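Local coordinates for protein methylocystis parvus OBBP MbnE (Methylocystis parvus OBBP, PDB 5ICQ) that probably binds the copper-chelating peptide methanobactin in the periplasm as the solute-binding component of its transport machinery, at residues Asp416-Ala421 with Ala467-Glu472. Numbering follows the deposited sequence.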
loop_
_atom_site.group_PDB
_atom_site.type_symbol
_atom_site.label_atom_id
_atom_site.label_comp_id
_atom_site.label_asym_id
_atom_site.label_seq_id
_atom_site.Cartn_x
_atom_site.Cartn_y
_atom_site.Cartn_z
ATOM N N ASP A 416 -22.105 -22.740 20.320
ATOM C CA ASP A 416 -21.757 -23.408 19.067
ATOM C C ASP A 416 -20.355 -23.031 18.610
ATOM O O ASP A 416 -19.596 -23.889 18.145
ATOM C CB ASP A 416 -22.757 -23.064 17.960
ATOM C CG ASP A 416 -24.159 -22.895 18.470
ATOM O OD1 ASP A 416 -24.774 -23.904 18.876
ATOM O OD2 ASP A 416 -24.655 -21.750 18.443
ATOM N N MET A 417 -20.005 -21.748 18.708
ATOM C CA MET A 417 -18.682 -21.306 18.280
ATOM C C MET A 417 -17.602 -21.840 19.211
ATOM O O MET A 417 -16.565 -22.337 18.757
ATOM C CB MET A 417 -18.629 -19.784 18.228
ATOM C CG MET A 417 -17.586 -19.223 17.282
ATOM S SD MET A 417 -17.938 -19.590 15.543
ATOM C CE MET A 417 -16.794 -20.903 15.208
ATOM N N ALA A 418 -17.819 -21.720 20.523
ATOM C CA ALA A 418 -16.905 -22.338 21.475
ATOM C C ALA A 418 -16.820 -23.844 21.251
ATOM O O ALA A 418 -15.747 -24.439 21.394
ATOM C CB ALA A 418 -17.344 -22.018 22.908
ATOM N N ARG A 419 -17.940 -24.482 20.891
ATOM C CA ARG A 419 -17.916 -25.921 20.641
ATOM C C ARG A 419 -17.102 -26.259 19.397
ATOM O O ARG A 419 -16.366 -27.255 19.380
ATOM C CB ARG A 419 -19.349 -26.457 20.508
ATOM C CG ARG A 419 -19.468 -27.844 19.900
ATOM C CD ARG A 419 -19.096 -28.957 20.873
ATOM N NE ARG A 419 -19.449 -28.630 22.247
ATOM C CZ ARG A 419 -18.600 -28.685 23.269
ATOM N NH1 ARG A 419 -17.347 -29.071 23.075
ATOM N NH2 ARG A 419 -19.007 -28.364 24.491
ATOM N N ARG A 420 -17.233 -25.460 18.336
ATOM C CA ARG A 420 -16.419 -25.708 17.151
ATOM C C ARG A 420 -14.940 -25.563 17.471
ATOM O O ARG A 420 -14.116 -26.372 17.023
ATOM C CB ARG A 420 -16.804 -24.751 16.030
ATOM C CG ARG A 420 -18.206 -24.947 15.506
ATOM C CD ARG A 420 -18.504 -23.901 14.429
ATOM N NE ARG A 420 -19.894 -23.950 13.992
ATOM C CZ ARG A 420 -20.430 -23.060 13.165
ATOM N NH1 ARG A 420 -19.683 -22.059 12.716
ATOM N NH2 ARG A 420 -21.705 -23.166 12.800
ATOM N N ALA A 421 -14.588 -24.534 18.242
ATOM C CA ALA A 421 -13.192 -24.323 18.610
ATOM C C ALA A 421 -12.659 -25.473 19.458
ATOM O O ALA A 421 -11.563 -25.988 19.211
ATOM C CB ALA A 421 -13.048 -22.993 19.351
ATOM N N ALA A 467 -10.939 -16.486 27.126
ATOM C CA ALA A 467 -11.144 -17.001 28.477
ATOM C C ALA A 467 -12.294 -17.998 28.523
ATOM O O ALA A 467 -12.298 -18.903 29.369
ATOM C CB ALA A 467 -11.405 -15.851 29.450
ATOM N N ARG A 468 -13.272 -17.851 27.627
ATOM C CA ARG A 468 -14.429 -18.743 27.616
ATOM C C ARG A 468 -14.084 -20.164 27.185
ATOM O O ARG A 468 -14.869 -21.074 27.462
ATOM C CB ARG A 468 -15.535 -18.173 26.724
ATOM C CG ARG A 468 -16.200 -16.914 27.301
ATOM C CD ARG A 468 -17.131 -16.231 26.304
ATOM N NE ARG A 468 -17.685 -17.169 25.328
ATOM C CZ ARG A 468 -17.398 -17.163 24.030
ATOM N NH1 ARG A 468 -16.552 -16.259 23.536
ATOM N NH2 ARG A 468 -17.954 -18.059 23.227
ATOM N N ILE A 469 -12.930 -20.392 26.548
ATOM C CA ILE A 469 -12.509 -21.766 26.263
ATOM C C ILE A 469 -11.275 -22.107 27.093
ATOM O O ILE A 469 -10.474 -22.968 26.712
ATOM C CB ILE A 469 -12.248 -22.002 24.760
ATOM C CG1 ILE A 469 -11.236 -20.997 24.202
ATOM C CG2 ILE A 469 -13.559 -21.968 23.967
ATOM C CD1 ILE A 469 -10.698 -21.386 22.832
ATOM N N GLY A 470 -11.116 -21.439 28.236
ATOM C CA GLY A 470 -10.080 -21.815 29.184
ATOM C C GLY A 470 -8.681 -21.335 28.866
ATOM O O GLY A 470 -7.711 -21.918 29.363
ATOM N N VAL A 471 -8.538 -20.283 28.066
ATOM C CA VAL A 471 -7.235 -19.801 27.616
ATOM C C VAL A 471 -6.921 -18.500 28.342
ATOM O O VAL A 471 -7.719 -17.558 28.307
ATOM C CB VAL A 471 -7.207 -19.596 26.091
ATOM C CG1 VAL A 471 -5.918 -18.880 25.671
ATOM C CG2 VAL A 471 -7.341 -20.940 25.379
ATOM N N GLU A 472 -5.762 -18.448 28.994
ATOM C CA GLU A 472 -5.325 -17.261 29.717
ATOM C C GLU A 472 -4.563 -16.345 28.761
ATOM O O GLU A 472 -3.576 -16.764 28.157
ATOM C CB GLU A 472 -4.447 -17.660 30.900
ATOM C CG GLU A 472 -3.788 -16.483 31.613
ATOM C CD GLU A 472 -2.920 -16.940 32.766
ATOM O OE1 GLU A 472 -3.439 -17.651 33.654
ATOM O OE2 GLU A 472 -1.718 -16.610 32.772
#
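Ala-418 meets Ile-469 and Arg-468 with a single methyl group, and this small junction is an example of a helix packing, through alanine methyls, on the turn at the end of another helix. Its CB lies 3.9 Å from the branch methyl CG2 of Ile-469. The same CB approaches the Arg-468 guanidinium obliquely, 4.0 Å from NH2. One turn further along the helix, Ala-421 CB faces the other arm of the isoleucine at a looser 4.5 Å from CD1. Ile-469 thus spreads its two branches along the helix: with chi1 at 55°, CG1 stands between the backbone N and the carbonyl carbon and carries CD1 to Ala-421, while CG2 remains with Ala-418. The arginine chain bends at chi3 (27°), which folds its guanidinium back beside the alanine methyl. No hydrogen bond joins the two segments; the contact rests on van der Waals packing, with 157 Å² buried in all, both sides together.

Behind these side chains, a Schellman motif closes helix 453-467. Gly-470, the C-prime residue with positive phi, donates from N to Ala-467 O at 3.0 Å, Val-471 N bonds to Leu-466 O, and the type I turn from Ala-467 to Gly-470 places Arg-468 and Ile-469 at the helix end.

Leu-422 and Leu-425 of helix 415-427 extend the apolar surface around Ile-469, whereas Arg-468 also rests on Met-345 and Asp-414. Past the turn, Val-471 packs on Phe-444 and Phe-446, and the chain enters strand 472-477, parallel to strand 442-450. The contact thus brings helix 415-427 against the link between helix 453-467 and strand 472-477, at the periphery of the chain.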